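PDB 3VTI: hydrogenase maturation factor from Thermoanaerobacter tengcongensis, which probably transfers a carbamoyl group from carbamoyl phosphate, at the expense of ATP, to the C-terminal cysteine of HypE during [NiFe] hydrogenase maturation. Local coordinates for residues F104-P109 with K448-D453; E334-K339 with E433-Y438; S626-S631 with Y668-F673; F680-A685 with E715-S720. All coordinates share one frame; numbering follows the deposited sequence.

Overall arrangement
Contacts 1 and 2 both use helix 433-449. Contact 1 takes its C-terminal end and contact 2 its first turns, with centres 23 Å apart. Both are buried and tie the Kae1-like part to other regions of the chain. Contacts 3 and 4 likewise share one helix, 666-692. Their centres are 19 Å apart, and both are only partly buried. They lie inside the second Kae1-like subdomain. The chemistry differs. Contact 1 is apolar. Contact 2 adds a water and a lysine beside a buried proline. In contact 3 Leu-627, Met-628 and Ser-631 pack on small helix residues without a hydrogen bond between the segments. Contact 4 combines cation-pi, apolar and hydroxyl interactions.

Contact 1: F104-P109 with K448-D453; sequences FVPVSP and KLFRVD
Val-105, Pro-106 and Val-107 lie against Phe-450 and Leu-449, at the C-terminal end of helix 433-449. This helix belongs to the Kae1-like domain of the actin-like ATPase clan and connects strands 420-423 and 456-460 of one sheet. The other segment is a loop that leaves strand 93-95 of the acylphosphatase-like sheet and leads to helix 115-121 of the first zinc finger. The contact therefore joins this linking loop to the Kae1-like part.

Phe-450 carries much of it. Phe-450 is the first residue past the helix to leave helical phi/psi. From CB the chain turns so that CG lies beside the backbone N and opposite the carbonyl carbon (chi1 -54°). This sends one side of the ring to the loop. Phe-450 CD1 comes 4.4 Å from Pro-106 CG. Next along that side, CE1 does most of the touching. Val-105 CG1 meets Phe-450 CE1 at the ring edge, at 4.1 Å. Val-107 CB approaches Phe-450 CE1 obliquely, at 4.2 Å. At the tip, Phe-450 CZ is 4.3 Å from the same Val-107 CB. The Leu-449 CB of its own segment covers one face toward the rim, and Phe-422 stacks with the ring.

Leu-449 adds a second patch, where Leu-449 CB meets Val-107 CG2 at 4.2 Å. Val-107 also packs on Ile-146 and Ile-149. No hydrogen bond crosses between the segments. Pro-106 also touches the backbone at the helix end, where Pro-106 CG lies 4.0 Å from Leu-449 O.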
loop_
_atom_site.group_PDB
_atom_site.type_symbol
_atom_site.label_atom_id
_atom_site.label_comp_id
_atom_site.label_asym_id
_atom_site.label_seq_id
_atom_site.Cartn_x
_atom_site.Cartn_y
_atom_site.Cartn_z
ATOM N N PHE A 104 22.636 19.492 63.207
ATOM C CA PHE A 104 21.680 18.560 62.563
ATOM C C PHE A 104 22.256 17.127 62.597
ATOM O O PHE A 104 22.950 16.826 63.587
ATOM C CB PHE A 104 21.298 19.125 61.194
ATOM C CG PHE A 104 21.037 20.623 61.228
ATOM C CD1 PHE A 104 21.892 21.513 60.568
ATOM C CD2 PHE A 104 19.972 21.145 61.977
ATOM C CE1 PHE A 104 21.672 22.902 60.617
ATOM C CE2 PHE A 104 19.744 22.529 62.037
ATOM C CZ PHE A 104 20.597 23.409 61.355
ATOM N N VAL A 105 21.968 16.197 61.663
ATOM C CA VAL A 105 20.847 16.114 60.696
ATOM C C VAL A 105 19.523 16.096 61.482
ATOM O O VAL A 105 19.518 15.709 62.651
ATOM C CB VAL A 105 20.995 14.787 59.854
ATOM C CG1 VAL A 105 19.747 14.438 59.037
ATOM C CG2 VAL A 105 22.230 14.836 58.949
ATOM N N PRO A 106 18.401 16.513 60.872
ATOM C CA PRO A 106 17.208 16.479 61.737
ATOM C C PRO A 106 16.659 15.051 61.980
ATOM O O PRO A 106 16.196 14.765 63.099
ATOM C CB PRO A 106 16.194 17.369 60.997
ATOM C CG PRO A 106 16.620 17.316 59.545
ATOM C CD PRO A 106 18.124 17.102 59.541
ATOM N N VAL A 107 16.739 14.165 60.978
ATOM C CA VAL A 107 16.156 12.825 61.120
ATOM C C VAL A 107 17.201 11.706 61.065
ATOM O O VAL A 107 17.882 11.511 60.050
ATOM C CB VAL A 107 14.970 12.563 60.125
ATOM C CG1 VAL A 107 14.368 11.193 60.355
ATOM C CG2 VAL A 107 13.882 13.618 60.284
ATOM N N SER A 108 17.308 10.975 62.171
ATOM C CA SER A 108 18.251 9.874 62.268
ATOM C C SER A 108 17.612 8.530 61.893
ATOM O O SER A 108 16.391 8.381 61.969
ATOM C CB SER A 108 18.861 9.810 63.675
ATOM O OG SER A 108 18.138 8.944 64.525
ATOM N N PRO A 109 18.440 7.559 61.463
ATOM C CA PRO A 109 17.979 6.192 61.254
ATOM C C PRO A 109 17.417 5.569 62.523
ATOM O O PRO A 109 17.674 6.045 63.635
ATOM C CB PRO A 109 19.259 5.447 60.870
ATOM C CG PRO A 109 20.116 6.470 60.271
ATOM C CD PRO A 109 19.840 7.725 61.026
ATOM N N LYS A 448 9.538 16.424 52.645
ATOM C CA LYS A 448 9.020 17.039 53.855
ATOM C C LYS A 448 10.020 16.993 55.016
ATOM O O LYS A 448 10.180 17.976 55.729
ATOM C CB LYS A 448 7.696 16.380 54.257
ATOM C CG LYS A 448 6.799 17.285 55.069
ATOM C CD LYS A 448 5.729 16.506 55.822
ATOM C CE LYS A 448 4.526 16.171 54.943
ATOM N NZ LYS A 448 3.448 15.577 55.792
ATOM N N LEU A 449 10.683 15.855 55.206
ATOM C CA LEU A 449 11.621 15.708 56.320
ATOM C C LEU A 449 12.893 16.517 56.139
ATOM O O LEU A 449 13.493 16.957 57.124
ATOM C CB LEU A 449 11.993 14.245 56.568
ATOM C CG LEU A 449 10.886 13.265 56.931
ATOM C CD1 LEU A 449 11.501 11.906 57.142
ATOM C CD2 LEU A 449 10.120 13.741 58.153
ATOM N N PHE A 450 13.303 16.712 54.893
ATOM C CA PHE A 450 14.571 17.375 54.634
ATOM C C PHE A 450 14.418 18.711 53.913
ATOM O O PHE A 450 15.389 19.266 53.403
ATOM C CB PHE A 450 15.517 16.429 53.902
ATOM C CG PHE A 450 15.709 15.123 54.609
ATOM C CD1 PHE A 450 16.457 15.058 55.787
ATOM C CD2 PHE A 450 15.129 13.956 54.114
ATOM C CE1 PHE A 450 16.636 13.851 56.450
ATOM C CE2 PHE A 450 15.306 12.739 54.777
ATOM C CZ PHE A 450 16.058 12.694 55.942
ATOM N N ARG A 451 13.193 19.230 53.911
ATOM C CA ARG A 451 12.894 20.531 53.334
ATOM C C ARG A 451 13.560 20.735 51.962
ATOM O O ARG A 451 14.313 21.693 51.748
ATOM C CB ARG A 451 13.249 21.647 54.325
ATOM C CG ARG A 451 12.052 22.244 55.087
ATOM C CD ARG A 451 11.194 21.195 55.820
ATOM N NE ARG A 451 10.235 21.817 56.743
ATOM C CZ ARG A 451 9.109 21.247 57.188
ATOM N NH1 ARG A 451 8.751 20.026 56.789
ATOM N NH2 ARG A 451 8.322 21.913 58.030
ATOM N N VAL A 452 13.269 19.813 51.047
ATOM C CA VAL A 452 13.808 19.854 49.689
ATOM C C VAL A 452 12.682 20.143 48.714
ATOM O O VAL A 452 11.637 19.493 48.741
ATOM C CB VAL A 452 14.501 18.511 49.293
ATOM C CG1 VAL A 452 15.040 18.579 47.874
ATOM C CG2 VAL A 452 15.617 18.166 50.255
ATOM N N ASP A 453 12.895 21.132 47.858
ATOM C CA ASP A 453 11.972 21.392 46.775
ATOM C C ASP A 453 12.751 21.281 45.466
ATOM O O ASP A 453 13.490 22.201 45.091
ATOM C CB ASP A 453 11.295 22.757 46.948
ATOM C CG ASP A 453 10.096 22.948 46.011
ATOM O OD1 ASP A 453 9.728 21.987 45.291
ATOM O OD2 ASP A 453 9.525 24.065 45.993
#

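Contact 2: E334-K339 with E433-Y438; sequences EEPICK and EKAFNY
One water is gripped by three groups where Glu-335 and Pro-336 meet Lys-434. It donates to Glu-335 OE2 at 2.6 Å and to Pro-336 O at 2.7 Å. It accepts from Lys-434 NZ at 2.8 Å. The carboxylate and the ammonium group do not touch, so the water bridges them. Lys-434 NZ also makes a weak, long bond of 3.5 Å directly to Pro-336 O, and it forms a salt bridge with Glu-343. The lysine reaches this point as an extended chain, with CG anti to the backbone N (chi1 -161°). On the way the side chains of Lys-434 and Glu-335 cross obliquely, with Lys-434 CD 4.0 Å from Glu-335 CG.

Pro-336 is the apolar half of the contact. Its ring lies on the helix between Ala-435 and Tyr-438. Pro-336 CG is 3.7 Å from Ala-435 CA. The same Pro-336 CG approaches Tyr-438 CD1 obliquely, at 3.6 Å. A glycine here would probably open a gap over Ala-435 and leave the tyrosine ring without this neighbour. The far end of Tyr-438 is held separately. Its OH bonds to Arg-365 O, and its ring takes a cation-pi contact from the Arg-365 side chain.

The tyrosine side chain also comes within about 5 Å of that of Asp-367, a magnesium ligand. The contact thus joins the YrdC-like domain to the Kae1-like domain close to a metal site. The loop 334-339 runs from strand 325-329 to helix 341-347. It passes across the first turns of helix 433-449, while Cys-338 packs back on helix 341-347.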
loop_
_atom_site.group_PDB
_atom_site.type_symbol
_atom_site.label_atom_id
_atom_site.label_comp_id
_atom_site.label_asym_id
_atom_site.label_seq_id
_atom_site.Cartn_x
_atom_site.Cartn_y
_atom_site.Cartn_z
ATOM N N GLU A 334 7.925 -10.551 46.708
ATOM C CA GLU A 334 8.983 -9.545 46.923
ATOM C C GLU A 334 8.533 -8.072 46.942
ATOM O O GLU A 334 9.371 -7.157 46.899
ATOM C CB GLU A 334 10.128 -9.731 45.902
ATOM C CG GLU A 334 11.064 -10.875 46.230
ATOM C CD GLU A 334 12.183 -11.016 45.235
ATOM O OE1 GLU A 334 11.901 -11.507 44.121
ATOM O OE2 GLU A 334 13.341 -10.644 45.567
ATOM N N GLU A 335 7.213 -7.845 47.015
ATOM C CA GLU A 335 6.692 -6.484 47.140
ATOM C C GLU A 335 7.094 -5.870 48.498
ATOM O O GLU A 335 7.643 -6.567 49.359
ATOM C CB GLU A 335 5.166 -6.461 46.938
ATOM C CG GLU A 335 4.344 -6.803 48.174
ATOM C CD GLU A 335 4.348 -8.283 48.484
ATOM O OE1 GLU A 335 4.337 -9.077 47.526
ATOM O OE2 GLU A 335 4.353 -8.655 49.675
ATOM N N PRO A 336 6.859 -4.554 48.671
ATOM C CA PRO A 336 7.113 -3.926 49.958
ATOM C C PRO A 336 6.559 -4.743 51.126
ATOM O O PRO A 336 5.444 -5.278 51.046
ATOM C CB PRO A 336 6.338 -2.616 49.842
ATOM C CG PRO A 336 6.476 -2.257 48.450
ATOM C CD PRO A 336 6.410 -3.559 47.681
ATOM N N ILE A 337 7.322 -4.821 52.203
ATOM C CA ILE A 337 6.839 -5.513 53.378
ATOM C C ILE A 337 5.678 -4.790 54.023
ATOM O O ILE A 337 5.545 -3.579 53.911
ATOM C CB ILE A 337 7.926 -5.745 54.400
ATOM C CG1 ILE A 337 8.497 -4.417 54.888
ATOM C CG2 ILE A 337 8.969 -6.659 53.805
ATOM C CD1 ILE A 337 9.239 -4.540 56.167
ATOM N N CYS A 338 4.836 -5.556 54.695
ATOM C CA CYS A 338 3.685 -5.014 55.413
ATOM C C CYS A 338 4.121 -4.157 56.593
ATOM O O CYS A 338 5.181 -4.380 57.174
ATOM C CB CYS A 338 2.792 -6.145 55.916
ATOM S SG CYS A 338 1.951 -7.044 54.621
ATOM N N LYS A 339 3.292 -3.185 56.955
ATOM C CA LYS A 339 3.625 -2.303 58.069
ATOM C C LYS A 339 2.496 -2.135 59.073
ATOM O O LYS A 339 2.749 -1.865 60.246
ATOM C CB LYS A 339 4.092 -0.938 57.558
ATOM C CG LYS A 339 2.984 0.038 57.220
ATOM C CD LYS A 339 3.575 1.357 56.792
ATOM C CE LYS A 339 2.513 2.408 56.560
ATOM N NZ LYS A 339 3.100 3.441 55.670
ATOM N N GLU A 433 1.998 -2.063 41.693
ATOM C CA GLU A 433 1.230 -0.977 42.304
ATOM C C GLU A 433 1.714 -0.640 43.710
ATOM O O GLU A 433 1.911 0.529 44.028
ATOM C CB GLU A 433 -0.269 -1.314 42.321
ATOM C CG GLU A 433 -1.147 -0.286 43.076
ATOM C CD GLU A 433 -2.634 -0.655 43.138
ATOM O OE1 GLU A 433 -3.024 -1.706 42.570
ATOM O OE2 GLU A 433 -3.415 0.123 43.748
ATOM N N LYS A 434 1.910 -1.663 44.539
ATOM C CA LYS A 434 2.307 -1.460 45.934
ATOM C C LYS A 434 3.660 -0.770 46.069
ATOM O O LYS A 434 3.806 0.140 46.879
ATOM C CB LYS A 434 2.270 -2.766 46.735
ATOM C CG LYS A 434 2.213 -2.537 48.243
ATOM C CD LYS A 434 1.857 -3.797 49.017
ATOM C CE LYS A 434 2.059 -3.563 50.507
ATOM N NZ LYS A 434 1.987 -4.824 51.310
ATOM N N ALA A 435 4.630 -1.195 45.258
ATOM C CA ALA A 435 5.962 -0.579 45.219
ATOM C C ALA A 435 5.898 0.876 44.739
ATOM O O ALA A 435 6.600 1.737 45.268
ATOM C CB ALA A 435 6.902 -1.387 44.330
ATOM N N PHE A 436 5.046 1.138 43.746
ATOM C CA PHE A 436 4.908 2.469 43.193
ATOM C C PHE A 436 4.338 3.460 44.199
ATOM O O PHE A 436 4.854 4.568 44.338
ATOM C CB PHE A 436 4.036 2.448 41.936
ATOM C CG PHE A 436 4.163 3.686 41.094
ATOM C CD1 PHE A 436 3.064 4.501 40.876
ATOM C CD2 PHE A 436 5.396 4.033 40.516
ATOM C CE1 PHE A 436 3.172 5.655 40.076
ATOM C CE2 PHE A 436 5.529 5.176 39.733
ATOM C CZ PHE A 436 4.407 5.996 39.507
ATOM N N ASN A 437 3.273 3.073 44.890
ATOM C CA ASN A 437 2.688 3.939 45.909
ATOM C C ASN A 437 3.701 4.254 47.009
ATOM O O ASN A 437 3.948 5.413 47.318
ATOM C CB ASN A 437 1.425 3.313 46.498
ATOM C CG ASN A 437 0.290 3.200 45.482
ATOM O OD1 ASN A 437 -0.532 2.288 45.572
ATOM N ND2 ASN A 437 0.237 4.126 44.521
ATOM N N TYR A 438 4.295 3.199 47.562
ATOM C CA TYR A 438 5.413 3.275 48.499
ATOM C C TYR A 438 6.463 4.293 48.041
ATOM O O TYR A 438 6.874 5.166 48.809
ATOM C CB TYR A 438 6.034 1.879 48.618
ATOM C CG TYR A 438 7.145 1.720 49.625
ATOM C CD1 TYR A 438 8.140 0.773 49.421
ATOM C CD2 TYR A 438 7.201 2.507 50.783
ATOM C CE1 TYR A 438 9.169 0.600 50.340
ATOM C CE2 TYR A 438 8.213 2.353 51.699
ATOM C CZ TYR A 438 9.202 1.394 51.477
ATOM O OH TYR A 438 10.219 1.211 52.395
HETATM O O HOH W 1 3.566 -7.117 51.600
#

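Contact 3: S626-S631 with Y668-F673; sequences SLMAES and YISAKF
Ala-671 on the helix meets Met-628, Ala-629 and Ser-631 at once. Ala-671 CB faces Ala-629 O and lies 3.8 Å from Ser-631 CB. Met-628 comes in with its methyl end, and Met-628 CE is 3.7 Å from Ala-671 CA. The methionine gets there by a bend at its last torsion (chi3 -71°), which brings CE up to the helix. Nearer the backbone, Met-628 CB sits 3.5 Å from Ser-670 OG. Leu-627 adds its CD1, and Leu-627 CD1 touches Ser-670 CB at 3.8 Å. At the other end, Ser-631 OG lies obliquely by the Tyr-668 ring, 4.2 Å from Tyr-668 CE1. No hydrogen bond joins the two segments, and small residues on the helix let the loop backbone come close.

The fold here is that of the second Kae1-like subdomain, of the actin-like ATPase clan. The chain turns as it leaves helix 619-627, and this turn packs on the N-terminal part of the long helix 666-692.

Polar groups just outside hold the pieces. Ser-670 OG, anti to its own N (chi1 175°), bonds to Leu-624 O, which links the long helix to helix 619-627. The backbone of Ala-629 is hydrogen-bonded to that of Ser-667, near the start of the long helix, and the Tyr-668 ring meets that of Phe-664. Ser-631 is fixed twice: its OG bonds to Glu-633 N, and its O takes a bond from Asn-675 ND2, further along the same helix.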
loop_
_atom_site.group_PDB
_atom_site.type_symbol
_atom_site.label_atom_id
_atom_site.label_comp_id
_atom_site.label_asym_id
_atom_site.label_seq_id
_atom_site.Cartn_x
_atom_site.Cartn_y
_atom_site.Cartn_z
ATOM N N SER A 626 30.091 -19.641 44.568
ATOM C CA SER A 626 30.166 -20.401 45.808
ATOM C C SER A 626 30.898 -21.705 45.619
ATOM O O SER A 626 31.615 -22.152 46.521
ATOM C CB SER A 626 28.768 -20.704 46.346
ATOM O OG SER A 626 28.212 -19.563 46.954
ATOM N N LEU A 627 30.713 -22.314 44.453
ATOM C CA LEU A 627 31.292 -23.618 44.188
ATOM C C LEU A 627 32.761 -23.603 43.747
ATOM O O LEU A 627 33.402 -24.650 43.756
ATOM C CB LEU A 627 30.420 -24.425 43.216
ATOM C CG LEU A 627 30.137 -23.915 41.805
ATOM C CD1 LEU A 627 31.292 -24.273 40.867
ATOM C CD2 LEU A 627 28.830 -24.514 41.301
ATOM N N MET A 628 33.302 -22.437 43.401
ATOM C CA MET A 628 34.668 -22.368 42.843
ATOM C C MET A 628 35.781 -22.836 43.795
ATOM O O MET A 628 35.706 -22.649 45.010
ATOM C CB MET A 628 34.991 -20.970 42.273
ATOM C CG MET A 628 35.053 -19.844 43.300
ATOM S SD MET A 628 35.556 -18.230 42.627
ATOM C CE MET A 628 37.270 -18.573 42.295
ATOM N N ALA A 629 36.807 -23.450 43.221
ATOM C CA ALA A 629 37.989 -23.858 43.972
ATOM C C ALA A 629 39.086 -22.771 43.947
ATOM O O ALA A 629 38.968 -21.776 43.239
ATOM C CB ALA A 629 38.512 -25.181 43.424
ATOM N N GLU A 630 40.134 -22.954 44.742
ATOM C CA GLU A 630 41.320 -22.096 44.672
ATOM C C GLU A 630 42.126 -22.461 43.427
ATOM O O GLU A 630 42.467 -23.629 43.219
ATOM C CB GLU A 630 42.180 -22.257 45.935
ATOM C CG GLU A 630 41.525 -21.723 47.238
ATOM C CD GLU A 630 41.937 -20.290 47.576
ATOM O OE1 GLU A 630 42.949 -19.801 47.005
ATOM O OE2 GLU A 630 41.261 -19.660 48.427
ATOM N N SER A 631 42.401 -21.463 42.591
ATOM C CA SER A 631 43.136 -21.664 41.355
ATOM C C SER A 631 43.659 -20.345 40.826
ATOM O O SER A 631 42.983 -19.325 40.912
ATOM C CB SER A 631 42.255 -22.325 40.290
ATOM O OG SER A 631 43.004 -22.596 39.110
ATOM N N TYR A 668 36.623 -26.111 39.460
ATOM C CA TYR A 668 37.854 -25.730 38.777
ATOM C C TYR A 668 37.588 -24.755 37.609
ATOM O O TYR A 668 38.258 -23.722 37.489
ATOM C CB TYR A 668 38.596 -27.000 38.339
ATOM C CG TYR A 668 39.821 -26.798 37.479
ATOM C CD1 TYR A 668 41.036 -26.396 38.040
ATOM C CD2 TYR A 668 39.776 -27.034 36.104
ATOM C CE1 TYR A 668 42.172 -26.228 37.252
ATOM C CE2 TYR A 668 40.907 -26.864 35.308
ATOM C CZ TYR A 668 42.102 -26.464 35.888
ATOM O OH TYR A 668 43.223 -26.298 35.094
ATOM N N ILE A 669 36.593 -25.079 36.786
ATOM C CA ILE A 669 36.206 -24.265 35.637
ATOM C C ILE A 669 35.668 -22.890 36.059
ATOM O O ILE A 669 36.031 -21.862 35.474
ATOM C CB ILE A 669 35.177 -25.016 34.760
ATOM C CG1 ILE A 669 35.855 -26.204 34.081
ATOM C CG2 ILE A 669 34.504 -24.083 33.738
ATOM C CD1 ILE A 669 34.918 -27.277 33.609
ATOM N N SER A 670 34.805 -22.869 37.072
ATOM C CA SER A 670 34.324 -21.608 37.608
ATOM C C SER A 670 35.481 -20.695 38.016
ATOM O O SER A 670 35.498 -19.519 37.667
ATOM C CB SER A 670 33.406 -21.842 38.797
ATOM O OG SER A 670 33.035 -20.601 39.369
ATOM N N ALA A 671 36.448 -21.245 38.747
ATOM C CA ALA A 671 37.641 -20.499 39.165
ATOM C C ALA A 671 38.394 -19.910 37.981
ATOM O O ALA A 671 38.695 -18.714 37.971
ATOM C CB ALA A 671 38.562 -21.386 39.981
ATOM N N LYS A 672 38.691 -20.753 36.991
ATOM C CA LYS A 672 39.347 -20.305 35.773
ATOM C C LYS A 672 38.592 -19.170 35.075
ATOM O O LYS A 672 39.207 -18.200 34.624
ATOM C CB LYS A 672 39.577 -21.477 34.818
ATOM C CG LYS A 672 40.885 -22.215 35.062
ATOM C CD LYS A 672 41.083 -23.379 34.115
ATOM C CE LYS A 672 41.653 -22.945 32.759
ATOM N NZ LYS A 672 41.944 -24.136 31.883
ATOM N N PHE A 673 37.263 -19.287 35.008
ATOM C CA PHE A 673 36.437 -18.245 34.415
ATOM C C PHE A 673 36.535 -16.932 35.193
ATOM O O PHE A 673 36.725 -15.867 34.593
ATOM C CB PHE A 673 34.973 -18.677 34.274
ATOM C CG PHE A 673 34.094 -17.623 33.651
ATOM C CD1 PHE A 673 34.365 -17.141 32.369
ATOM C CD2 PHE A 673 33.008 -17.097 34.349
ATOM C CE1 PHE A 673 33.569 -16.155 31.783
ATOM C CE2 PHE A 673 32.202 -16.113 33.771
ATOM C CZ PHE A 673 32.494 -15.642 32.479
#

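Contact 4: F680-A685 with E715-S720; sequences FTYDLA and EKLSLS
Tyr-682 reaches from helix 666-692 to Lys-716, Leu-717 and Ser-720 at the end of helix 707-718. Helix 707-718 is the connection of a beta-alpha-beta crossover between the parallel strands 696-700 and 723-726, in the second Kae1-like subdomain.

The ring interactions come from Lys-716. Its side chain crosses the tyrosine at about a right angle, over one face. Lys-716 CD makes a CH-pi contact, 4.0 Å from the Tyr-682 ring centroid. In a cation-pi contact, Lys-716 NZ lies 4.2 Å from the centroid of the Tyr-682 ring, 23° off the ring normal. CG of Tyr-682 is anti to the backbone N (chi1 168°), which projects the ring off its helix toward the lysine.

The apolar contacts centre on Leu-717. Leu-717 CD2 lies 3.7 Å from Ala-685 CB, and it approaches Tyr-682 CD1 obliquely at 4.0 Å. Phe-722 packs on both Ala-685 and Leu-717, and Val-724 of strand 723-726 touches Leu-717 as well.

The hydrogen bond lies at the ring's edge. Tyr-682 OH and Ser-720 OG are 2.5 Å apart, a length that is doubtful at this resolution. With an alanine in place of Tyr-682, Lys-716 would probably lose the face it lies on and Ser-720 OG its hydroxyl partner. Ser-720 has a second tie back to the long helix, where Ser-720 O accepts a hydrogen bond from Arg-689 NH1.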
loop_
_atom_site.group_PDB
_atom_site.type_symbol
_atom_site.label_atom_id
_atom_site.label_comp_id
_atom_site.label_asym_id
_atom_site.label_seq_id
_atom_site.Cartn_x
_atom_site.Cartn_y
_atom_site.Cartn_z
ATOM N N PHE A 680 41.309 -10.227 31.810
ATOM C CA PHE A 680 41.028 -9.381 30.643
ATOM C C PHE A 680 40.581 -7.967 30.994
ATOM O O PHE A 680 40.881 -7.027 30.256
ATOM C CB PHE A 680 40.142 -10.059 29.571
ATOM C CG PHE A 680 38.668 -10.192 29.918
ATOM C CD1 PHE A 680 37.884 -9.080 30.238
ATOM C CD2 PHE A 680 38.045 -11.431 29.818
ATOM C CE1 PHE A 680 36.531 -9.220 30.522
ATOM C CE2 PHE A 680 36.681 -11.575 30.105
ATOM C CZ PHE A 680 35.930 -10.475 30.453
ATOM N N THR A 681 39.884 -7.825 32.124
ATOM C CA THR A 681 39.495 -6.514 32.640
ATOM C C THR A 681 40.735 -5.698 33.031
ATOM O O THR A 681 40.822 -4.500 32.744
ATOM C CB THR A 681 38.540 -6.643 33.838
ATOM O OG1 THR A 681 37.430 -7.475 33.476
ATOM C CG2 THR A 681 38.021 -5.274 34.272
ATOM N N TYR A 682 41.696 -6.366 33.671
ATOM C CA TYR A 682 42.967 -5.767 34.038
ATOM C C TYR A 682 43.740 -5.356 32.791
ATOM O O TYR A 682 44.322 -4.274 32.753
ATOM C CB TYR A 682 43.770 -6.758 34.885
ATOM C CG TYR A 682 45.223 -6.395 35.113
ATOM C CD1 TYR A 682 45.611 -5.658 36.231
ATOM C CD2 TYR A 682 46.214 -6.803 34.217
ATOM C CE1 TYR A 682 46.950 -5.328 36.445
ATOM C CE2 TYR A 682 47.550 -6.482 34.418
ATOM C CZ TYR A 682 47.915 -5.739 35.533
ATOM O OH TYR A 682 49.241 -5.413 35.743
ATOM N N ASP A 683 43.757 -6.222 31.778
ATOM C CA ASP A 683 44.451 -5.929 30.514
ATOM C C ASP A 683 43.850 -4.739 29.779
ATOM O O ASP A 683 44.573 -3.944 29.187
ATOM C CB ASP A 683 44.450 -7.146 29.589
ATOM C CG ASP A 683 45.555 -8.113 29.900
ATOM O OD1 ASP A 683 46.554 -7.722 30.533
ATOM O OD2 ASP A 683 45.442 -9.274 29.487
ATOM N N LEU A 684 42.526 -4.622 29.833
ATOM C CA LEU A 684 41.819 -3.496 29.229
ATOM C C LEU A 684 42.139 -2.207 29.977
ATOM O O LEU A 684 42.503 -1.204 29.364
ATOM C CB LEU A 684 40.303 -3.757 29.198
ATOM C CG LEU A 684 39.794 -4.755 28.155
ATOM C CD1 LEU A 684 38.328 -5.156 28.413
ATOM C CD2 LEU A 684 39.964 -4.180 26.752
ATOM N N ALA A 685 42.022 -2.252 31.303
ATOM C CA ALA A 685 42.378 -1.116 32.151
ATOM C C ALA A 685 43.788 -0.571 31.874
ATOM O O ALA A 685 43.987 0.647 31.878
ATOM C CB ALA A 685 42.218 -1.465 33.620
ATOM N N GLU A 715 43.059 -5.920 44.109
ATOM C CA GLU A 715 44.450 -6.312 44.315
ATOM C C GLU A 715 45.274 -6.169 43.041
ATOM O O GLU A 715 46.295 -5.479 43.055
ATOM C CB GLU A 715 44.558 -7.733 44.857
ATOM C CG GLU A 715 44.302 -7.871 46.354
ATOM C CD GLU A 715 44.446 -9.317 46.828
ATOM O OE1 GLU A 715 45.304 -10.049 46.270
ATOM O OE2 GLU A 715 43.701 -9.724 47.758
ATOM N N LYS A 716 44.833 -6.794 41.946
ATOM C CA LYS A 716 45.603 -6.753 40.685
ATOM C C LYS A 716 45.928 -5.334 40.227
ATOM O O LYS A 716 47.075 -5.025 39.949
ATOM C CB LYS A 716 44.914 -7.524 39.556
ATOM C CG LYS A 716 45.585 -8.833 39.223
ATOM C CD LYS A 716 45.586 -9.101 37.720
ATOM C CE LYS A 716 46.651 -10.156 37.370
ATOM N NZ LYS A 716 46.964 -10.243 35.914
ATOM N N LEU A 717 44.909 -4.481 40.178
ATOM C CA LEU A 717 45.073 -3.099 39.742
ATOM C C LEU A 717 45.959 -2.271 40.685
ATOM O O LEU A 717 46.855 -1.570 40.216
ATOM C CB LEU A 717 43.708 -2.434 39.513
ATOM C CG LEU A 717 42.822 -3.026 38.403
ATOM C CD1 LEU A 717 41.358 -2.692 38.621
ATOM C CD2 LEU A 717 43.271 -2.572 37.018
ATOM N N SER A 718 45.734 -2.372 41.998
ATOM C CA SER A 718 46.569 -1.674 43.008
ATOM C C SER A 718 48.049 -2.012 42.895
ATOM O O SER A 718 48.909 -1.130 42.995
ATOM C CB SER A 718 46.111 -1.983 44.435
ATOM O OG SER A 718 44.712 -1.846 44.572
ATOM N N LEU A 719 48.338 -3.290 42.681
ATOM C CA LEU A 719 49.715 -3.755 42.527
ATOM C C LEU A 719 50.398 -3.267 41.242
ATOM O O LEU A 719 51.617 -3.395 41.097
ATOM C CB LEU A 719 49.776 -5.278 42.647
ATOM C CG LEU A 719 49.562 -5.775 44.087
ATOM C CD1 LEU A 719 49.145 -7.249 44.150
ATOM C CD2 LEU A 719 50.805 -5.490 44.953
ATOM N N SER A 720 49.617 -2.709 40.320
ATOM C CA SER A 720 50.185 -2.121 39.113
ATOM C C SER A 720 50.020 -0.614 39.124
ATOM O O SER A 720 50.053 0.019 38.070
ATOM C CB SER A 720 49.565 -2.720 37.849
ATOM O OG SER A 720 49.718 -4.130 37.812
#